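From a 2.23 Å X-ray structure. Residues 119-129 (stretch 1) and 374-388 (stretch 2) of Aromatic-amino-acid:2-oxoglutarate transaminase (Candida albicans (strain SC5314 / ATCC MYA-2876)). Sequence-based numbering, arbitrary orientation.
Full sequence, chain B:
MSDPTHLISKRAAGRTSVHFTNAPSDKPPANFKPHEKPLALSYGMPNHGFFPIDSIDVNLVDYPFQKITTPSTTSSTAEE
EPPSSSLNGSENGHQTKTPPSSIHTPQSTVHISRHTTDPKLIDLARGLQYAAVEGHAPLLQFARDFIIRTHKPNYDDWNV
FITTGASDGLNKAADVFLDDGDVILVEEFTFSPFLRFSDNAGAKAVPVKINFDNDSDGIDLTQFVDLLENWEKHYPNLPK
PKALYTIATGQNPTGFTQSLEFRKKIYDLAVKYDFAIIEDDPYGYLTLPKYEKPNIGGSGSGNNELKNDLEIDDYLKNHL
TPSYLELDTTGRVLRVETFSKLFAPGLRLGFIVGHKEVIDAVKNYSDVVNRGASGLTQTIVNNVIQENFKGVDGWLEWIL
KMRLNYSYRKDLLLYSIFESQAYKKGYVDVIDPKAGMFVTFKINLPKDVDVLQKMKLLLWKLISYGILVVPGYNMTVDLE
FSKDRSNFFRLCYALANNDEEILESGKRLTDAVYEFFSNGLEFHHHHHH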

ATOM      1  N   PRO B 119      -0.367 -23.221  12.801  1.00 51.36           N
ATOM      2  CA  PRO B 119      -1.390 -22.310  12.282  1.00 48.45           C
ATOM      3  C   PRO B 119      -1.327 -20.860  12.794  1.00 45.90           C
ATOM      4  O   PRO B 119      -2.120 -20.033  12.350  1.00 49.81           O
ATOM      5  CB  PRO B 119      -2.715 -22.953  12.740  1.00 49.35           C
ATOM      6  CG  PRO B 119      -2.334 -23.834  13.906  1.00 48.61           C
ATOM      7  CD  PRO B 119      -0.948 -24.337  13.573  1.00 51.11           C
ATOM      8  N   LYS B 120      -0.418 -20.567  13.718  1.00 44.08           N
ATOM      9  CA  LYS B 120      -0.302 -19.225  14.329  1.00 47.81           C
ATOM     10  C   LYS B 120       0.902 -18.503  13.717  1.00 45.83           C
ATOM     11  O   LYS B 120       1.091 -17.299  14.024  1.00 40.60           O
ATOM     12  CB  LYS B 120      -0.246 -19.389  15.844  1.00 57.43           C
ATOM     13  CG  LYS B 120      -1.522 -19.944  16.480  1.00 61.28           C
ATOM     14  CD  LYS B 120      -2.227 -18.943  17.372  1.00 65.14           C
ATOM     15  CE  LYS B 120      -3.111 -19.575  18.424  1.00 66.82           C
ATOM     16  NZ  LYS B 120      -3.041 -18.805  19.685  1.00 69.03           N
ATOM     17  N   LEU B 121       1.637 -19.184  12.828  1.00 41.52           N
ATOM     18  CA  LEU B 121       2.837 -18.632  12.146  1.00 44.20           C
ATOM     19  C   LEU B 121       2.591 -18.533  10.648  1.00 39.81           C
ATOM     20  O   LEU B 121       1.835 -19.335  10.111  1.00 39.04           O
ATOM     21  CB  LEU B 121       4.053 -19.521  12.398  1.00 44.42           C
ATOM     22  CG  LEU B 121       4.486 -19.654  13.853  1.00 44.90           C
ATOM     23  CD1 LEU B 121       5.688 -20.593  13.973  1.00 42.70           C
ATOM     24  CD2 LEU B 121       4.803 -18.294  14.436  1.00 45.66           C
ATOM     25  N   ILE B 122       3.265 -17.579  10.008  1.00 41.83           N
ATOM     26  CA  ILE B 122       3.342 -17.476   8.524  1.00 37.51           C
ATOM     27  C   ILE B 122       4.745 -17.904   8.112  1.00 36.93           C
ATOM     28  O   ILE B 122       5.683 -17.364   8.674  1.00 39.04           O
ATOM     29  CB  ILE B 122       2.980 -16.058   8.060  1.00 35.85           C
ATOM     30  CG1 ILE B 122       1.720 -15.562   8.768  1.00 34.39           C
ATOM     31  CG2 ILE B 122       2.819 -16.017   6.556  1.00 38.10           C
ATOM     32  CD1 ILE B 122       1.432 -14.096   8.548  1.00 35.24           C
ATOM     33  N   ASP B 123       4.851 -18.864   7.192  1.00 36.02           N
ATOM     34  CA  ASP B 123       6.129 -19.312   6.594  1.00 37.89           C
ATOM     35  C   ASP B 123       6.432 -18.440   5.366  1.00 37.90           C
ATOM     36  O   ASP B 123       5.532 -17.659   4.912  1.00 32.26           O
ATOM     37  CB  ASP B 123       6.099 -20.817   6.306  1.00 41.66           C
ATOM     38  CG  ASP B 123       4.976 -21.290   5.397  1.00 40.29           C
ATOM     39  OD1 ASP B 123       4.496 -20.465   4.619  1.00 39.01           O
ATOM     40  OD2 ASP B 123       4.608 -22.499   5.470  1.00 38.35           O
ATOM     41  N   LEU B 124       7.648 -18.541   4.837  1.00 35.64           N
ATOM     42  CA  LEU B 124       8.044 -17.700   3.681  1.00 39.91           C
ATOM     43  C   LEU B 124       7.411 -18.248   2.392  1.00 41.53           C
ATOM     44  O   LEU B 124       7.139 -17.432   1.487  1.00 39.03           O
ATOM     45  CB  LEU B 124       9.563 -17.628   3.582  1.00 40.20           C
ATOM     46  CG  LEU B 124      10.269 -17.013   4.789  1.00 44.73           C
ATOM     47  CD1 LEU B 124      11.780 -17.104   4.608  1.00 46.69           C
ATOM     48  CD2 LEU B 124       9.856 -15.565   4.997  1.00 46.60           C
ATOM     49  N   ALA B 125       7.134 -19.553   2.301  1.00 42.53           N
ATOM     50  CA  ALA B 125       6.451 -20.147   1.121  1.00 43.00           C
ATOM     51  C   ALA B 125       5.115 -19.417   0.883  1.00 39.94           C
ATOM     52  O   ALA B 125       4.803 -19.041  -0.275  1.00 36.05           O
ATOM     53  CB  ALA B 125       6.262 -21.636   1.309  1.00 44.90           C
ATOM     54  N   ARG B 126       4.365 -19.160   1.939  1.00 36.37           N
ATOM     55  CA  ARG B 126       3.108 -18.376   1.808  1.00 41.18           C
ATOM     56  C   ARG B 126       3.371 -16.867   1.964  1.00 38.99           C
ATOM     57  O   ARG B 126       2.705 -16.085   1.255  1.00 38.81           O
ATOM     58  CB  ARG B 126       2.069 -18.952   2.766  1.00 41.42           C
ATOM     59  CG  ARG B 126       1.481 -20.236   2.207  1.00 47.74           C
ATOM     60  CD  ARG B 126       0.703 -21.039   3.203  1.00 52.33           C
ATOM     61  NE  ARG B 126       1.594 -21.670   4.164  1.00 54.38           N
ATOM     62  CZ  ARG B 126       1.174 -22.493   5.106  1.00 51.07           C
ATOM     63  NH1 ARG B 126      -0.112 -22.779   5.176  1.00 52.97           N
ATOM     64  NH2 ARG B 126       2.020 -23.012   5.976  1.00 47.29           N
ATOM     65  N   GLY B 127       4.297 -16.470   2.843  1.00 38.01           N
ATOM     66  CA  GLY B 127       4.556 -15.053   3.173  1.00 36.72           C
ATOM     67  C   GLY B 127       5.049 -14.274   1.966  1.00 36.08           C
ATOM     68  O   GLY B 127       4.656 -13.092   1.805  1.00 36.94           O
ATOM     69  N   LEU B 128       5.876 -14.917   1.145  1.00 34.03           N
ATOM     70  CA  LEU B 128       6.427 -14.346  -0.098  1.00 34.63           C
ATOM     71  C   LEU B 128       5.570 -14.662  -1.330  1.00 36.39           C
ATOM     72  O   LEU B 128       5.906 -14.130  -2.442  1.00 34.13           O
ATOM     73  CB  LEU B 128       7.845 -14.878  -0.226  1.00 34.88           C
ATOM     74  CG  LEU B 128       8.742 -14.385   0.885  1.00 33.44           C
ATOM     75  CD1 LEU B 128      10.128 -14.981   0.761  1.00 38.04           C
ATOM     76  CD2 LEU B 128       8.779 -12.873   0.854  1.00 36.42           C
ATOM     77  N   GLN B 129       4.486 -15.423  -1.169  1.00 38.26           N
ATOM     78  CA  GLN B 129       3.527 -15.702  -2.274  1.00 38.46           C
ATOM     79  C   GLN B 129       2.343 -14.723  -2.200  1.00 40.57           C
ATOM     80  O   GLN B 129       2.106 -14.159  -1.104  1.00 40.63           O
ATOM     81  CB  GLN B 129       3.067 -17.151  -2.200  1.00 38.91           C
ATOM     82  CG  GLN B 129       2.168 -17.593  -3.346  1.00 37.19           C
ATOM     83  CD  GLN B 129       2.868 -17.424  -4.666  1.00 35.29           C
ATOM     84  OE1 GLN B 129       2.788 -16.364  -5.303  1.00 35.95           O
ATOM     85  NE2 GLN B 129       3.578 -18.461  -5.062  1.00 30.03           N
ATOM     86  N   SER B 374       2.374  -5.493   2.625  1.00 30.48           N
ATOM     87  CA  SER B 374       3.551  -6.367   2.356  1.00 32.23           C
ATOM     88  C   SER B 374       3.438  -7.687   3.127  1.00 28.98           C
ATOM     89  O   SER B 374       3.429  -7.652   4.346  1.00 29.49           O
ATOM     90  CB  SER B 374       4.834  -5.685   2.700  1.00 31.34           C
ATOM     91  OG  SER B 374       5.920  -6.452   2.233  1.00 30.82           O
ATOM     92  N   GLY B 375       3.365  -8.808   2.424  1.00 30.18           N
ATOM     93  CA  GLY B 375       3.328 -10.146   3.036  1.00 29.92           C
ATOM     94  C   GLY B 375       4.574 -10.407   3.852  1.00 31.57           C
ATOM     95  O   GLY B 375       4.457 -11.057   4.911  1.00 32.68           O
ATOM     96  N   LEU B 376       5.732  -9.934   3.391  1.00 31.35           N
ATOM     97  CA  LEU B 376       7.025 -10.163   4.097  1.00 34.62           C
ATOM     98  C   LEU B 376       6.907  -9.487   5.460  1.00 34.15           C
ATOM     99  O   LEU B 376       7.396 -10.043   6.431  1.00 38.11           O
ATOM    100  CB  LEU B 376       8.203  -9.602   3.278  1.00 33.00           C
ATOM    101  CG  LEU B 376       9.577  -9.708   3.947  1.00 38.16           C
ATOM    102  CD1 LEU B 376       9.848 -11.112   4.476  1.00 37.06           C
ATOM    103  CD2 LEU B 376      10.698  -9.268   3.016  1.00 39.26           C
ATOM    104  N   THR B 377       6.268  -8.322   5.520  1.00 32.78           N
ATOM    105  CA  THR B 377       6.151  -7.530   6.772  1.00 32.21           C
ATOM    106  C   THR B 377       5.129  -8.194   7.686  1.00 33.18           C
ATOM    107  O   THR B 377       5.416  -8.295   8.889  1.00 33.65           O
ATOM    108  CB  THR B 377       5.774  -6.084   6.482  1.00 32.03           C
ATOM    109  OG1 THR B 377       6.872  -5.603   5.710  1.00 32.92           O
ATOM    110  CG2 THR B 377       5.532  -5.267   7.737  1.00 31.65           C
ATOM    111  N   GLN B 378       3.982  -8.593   7.130  1.00 33.83           N
ATOM    112  CA  GLN B 378       2.945  -9.363   7.857  1.00 35.27           C
ATOM    113  C   GLN B 378       3.614 -10.603   8.454  1.00 35.71           C
ATOM    114  O   GLN B 378       3.262 -10.971   9.572  1.00 35.75           O
ATOM    115  CB  GLN B 378       1.816  -9.800   6.935  1.00 32.92           C
ATOM    116  CG  GLN B 378       0.924  -8.669   6.469  1.00 34.26           C
ATOM    117  CD  GLN B 378      -0.264  -9.195   5.699  1.00 36.03           C
ATOM    118  OE1 GLN B 378      -1.074  -9.970   6.234  1.00 34.76           O
ATOM    119  NE2 GLN B 378      -0.382  -8.764   4.445  1.00 32.46           N
ATOM    120  N   THR B 379       4.505 -11.238   7.694  1.00 36.81           N
ATOM    121  CA  THR B 379       5.204 -12.482   8.101  1.00 39.39           C
ATOM    122  C   THR B 379       6.095 -12.145   9.299  1.00 36.84           C
ATOM    123  O   THR B 379       5.899 -12.773  10.335  1.00 35.87           O
ATOM    124  CB  THR B 379       5.961 -13.109   6.925  1.00 36.95           C
ATOM    125  OG1 THR B 379       4.990 -13.414   5.929  1.00 36.77           O
ATOM    126  CG2 THR B 379       6.738 -14.354   7.299  1.00 38.98           C
ATOM    127  N   ILE B 380       6.985 -11.153   9.164  1.00 36.46           N
ATOM    128  CA  ILE B 380       7.932 -10.769  10.244  1.00 35.90           C
ATOM    129  C   ILE B 380       7.125 -10.331  11.470  1.00 36.93           C
ATOM    130  O   ILE B 380       7.407 -10.818  12.569  1.00 35.22           O
ATOM    131  CB  ILE B 380       8.945  -9.717   9.774  1.00 34.93           C
ATOM    132  CG1 ILE B 380       9.932 -10.325   8.773  1.00 38.01           C
ATOM    133  CG2 ILE B 380       9.664  -9.083  10.965  1.00 35.83           C
ATOM    134  CD1 ILE B 380      10.815  -9.294   8.104  1.00 39.81           C
ATOM    135  N   VAL B 381       6.125  -9.480  11.298  1.00 36.47           N
ATOM    136  CA  VAL B 381       5.409  -8.876  12.457  1.00 37.55           C
ATOM    137  C   VAL B 381       4.597  -9.972  13.155  1.00 39.44           C
ATOM    138  O   VAL B 381       4.635 -10.032  14.417  1.00 37.75           O
ATOM    139  CB  VAL B 381       4.569  -7.643  12.068  1.00 32.88           C
ATOM    140  CG1 VAL B 381       3.608  -7.267  13.171  1.00 32.71           C
ATOM    141  CG2 VAL B 381       5.456  -6.463  11.693  1.00 35.23           C
ATOM    142  N   ASN B 382       3.911 -10.823  12.395  1.00 39.27           N
ATOM    143  CA  ASN B 382       3.080 -11.900  12.991  1.00 39.39           C
ATOM    144  C   ASN B 382       3.978 -12.853  13.795  1.00 42.67           C
ATOM    145  O   ASN B 382       3.650 -13.154  14.967  1.00 40.22           O
ATOM    146  CB  ASN B 382       2.285 -12.666  11.941  1.00 39.04           C
ATOM    147  CG  ASN B 382       1.539 -13.836  12.532  1.00 36.87           C
ATOM    148  OD1 ASN B 382       0.425 -13.689  13.016  1.00 37.01           O
ATOM    149  ND2 ASN B 382       2.162 -14.999  12.486  1.00 40.00           N
ATOM    150  N   ASN B 383       5.078 -13.318  13.206  1.00 40.39           N
ATOM    151  CA  ASN B 383       5.915 -14.371  13.833  1.00 37.53           C
ATOM    152  C   ASN B 383       6.602 -13.783  15.068  1.00 39.39           C
ATOM    153  O   ASN B 383       6.751 -14.502  16.057  1.00 42.50           O
ATOM    154  CB  ASN B 383       6.832 -15.006  12.795  1.00 36.32           C
ATOM    155  CG  ASN B 383       6.041 -15.797  11.775  1.00 37.89           C
ATOM    156  OD1 ASN B 383       4.823 -15.612  11.642  1.00 38.66           O
ATOM    157  ND2 ASN B 383       6.721 -16.654  11.027  1.00 36.25           N
ATOM    158  N   VAL B 384       6.974 -12.506  15.046  1.00 40.19           N
ATOM    159  CA  VAL B 384       7.653 -11.868  16.206  1.00 37.60           C
ATOM    160  C   VAL B 384       6.638 -11.847  17.358  1.00 38.83           C
ATOM    161  O   VAL B 384       7.026 -12.245  18.485  1.00 35.46           O
ATOM    162  CB  VAL B 384       8.229 -10.480  15.867  1.00 41.06           C
ATOM    163  CG1 VAL B 384       8.556  -9.669  17.125  1.00 40.49           C
ATOM    164  CG2 VAL B 384       9.444 -10.574  14.940  1.00 40.48           C
ATOM    165  N   ILE B 385       5.378 -11.478  17.080  1.00 39.18           N
ATOM    166  CA  ILE B 385       4.313 -11.327  18.121  1.00 38.53           C
ATOM    167  C   ILE B 385       3.946 -12.713  18.668  1.00 42.63           C
ATOM    168  O   ILE B 385       3.919 -12.853  19.896  1.00 42.66           O
ATOM    169  CB  ILE B 385       3.103 -10.514  17.604  1.00 38.15           C
ATOM    170  CG1 ILE B 385       3.411  -9.026  17.607  1.00 34.81           C
ATOM    171  CG2 ILE B 385       1.844 -10.767  18.427  1.00 40.61           C
ATOM    172  CD1 ILE B 385       2.413  -8.188  16.910  1.00 38.60           C
ATOM    173  N   GLN B 386       3.781 -13.716  17.807  1.00 43.92           N
ATOM    174  CA  GLN B 386       3.327 -15.077  18.193  1.00 47.43           C
ATOM    175  C   GLN B 386       4.484 -15.854  18.855  1.00 51.77           C
ATOM    176  O   GLN B 386       4.251 -16.482  19.904  1.00 49.03           O
ATOM    177  CB  GLN B 386       2.727 -15.798  16.976  1.00 58.10           C
ATOM    178  CG  GLN B 386       1.290 -16.310  17.167  1.00 71.29           C
ATOM    179  CD  GLN B 386       0.151 -15.390  16.746  1.00 65.19           C
ATOM    180  OE1 GLN B 386      -0.511 -14.801  17.594  1.00 63.81           O
ATOM    181  NE2 GLN B 386      -0.167 -15.323  15.454  1.00 54.54           N
ATOM    182  N   GLU B 387       5.710 -15.798  18.335  1.00 49.38           N
ATOM    183  CA  GLU B 387       6.815 -16.650  18.853  1.00 53.93           C
ATOM    184  C   GLU B 387       7.587 -15.979  19.999  1.00 51.36           C
ATOM    185  O   GLU B 387       7.860 -16.652  20.993  1.00 49.96           O
ATOM    186  CB  GLU B 387       7.782 -17.043  17.740  1.00 54.93           C
ATOM    187  CG  GLU B 387       7.739 -18.525  17.421  1.00 65.31           C
ATOM    188  CD  GLU B 387       8.968 -18.950  16.649  1.00 68.81           C
ATOM    189  OE1 GLU B 387       8.805 -19.451  15.515  1.00 63.26           O
ATOM    190  OE2 GLU B 387      10.089 -18.720  17.180  1.00 71.40           O
ATOM    191  N   ASN B 388       8.009 -14.734  19.836  1.00 51.35           N
ATOM    192  CA  ASN B 388       8.825 -14.044  20.861  1.00 46.42           C
ATOM    193  C   ASN B 388       7.906 -13.554  21.978  1.00 48.06           C
ATOM    194  O   ASN B 388       8.235 -13.807  23.145  1.00 48.34           O
ATOM    195  CB  ASN B 388       9.623 -12.879  20.290  1.00 45.85           C
ATOM    196  CG  ASN B 388      10.544 -12.302  21.338  1.00 44.29           C
ATOM    197  OD1 ASN B 388      10.415 -11.139  21.711  1.00 47.37           O
ATOM    198  ND2 ASN B 388      11.449 -13.130  21.830  1.00 43.89           N
TER

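A segment outside regular secondary structure can leave backbone polar groups unpaired, and a neighbouring helix can supply partners from its side chains. The contact between residues 119-129 and the helix that begins after S374 illustrates the principle, with amide side chains doing the work.

P119 lies out of reach, so the contact opens at K120. Its carbonyl oxygen accepts two hydrogen bonds, from Q386 NE2 (2.7 Å to K120 O) and from N382 ND2 (3.0 Å to K120 O), donors one helical turn apart. The end of the lysine side chain leads away. The CA-to-CB bond of L121 points sideways; its CD2 is 3.9 Å from N383 CG and its CD1 3.7 Å from E387 OE1.

At I122 the pairing becomes reciprocal. I122 N donates to N383 OD1 (3.0 Å, nearly linear at 176°), while N383 ND2 donates to I122 O (2.7 Å), so one carboxamide reads both backbone groups of a single residue much as a neighbouring strand would. N382 ND2 also donates to N383 OD1 (2.9 Å), tying the two asparagines together. The CA-to-CB bond of I122 points toward the helix, and CG2 lies 3.4 Å from T379 OG1.

D123 turns away and caps the next, short helix: its OD1 accepts from R126 N at 3.0 Å, and its OD2 forms a salt bridge with R126 NH2 at 2.7 Å. L124 returns to the interface, its CD2 4.1 Å from T379 CG2.

At G127 the backbones come closest, with G127 CA 5.1 Å from G375 CA. An ideal CB on G127 would lie 2.3 Å from T379 OG1, and one on G375 would lie 2.4 Å from G127 O; both would clash. Instead, G375 CA makes a CA-H...O contact with G127 O (3.5 Å). L128 closes the contact, packing CD2 4.1 Å from L376 CB.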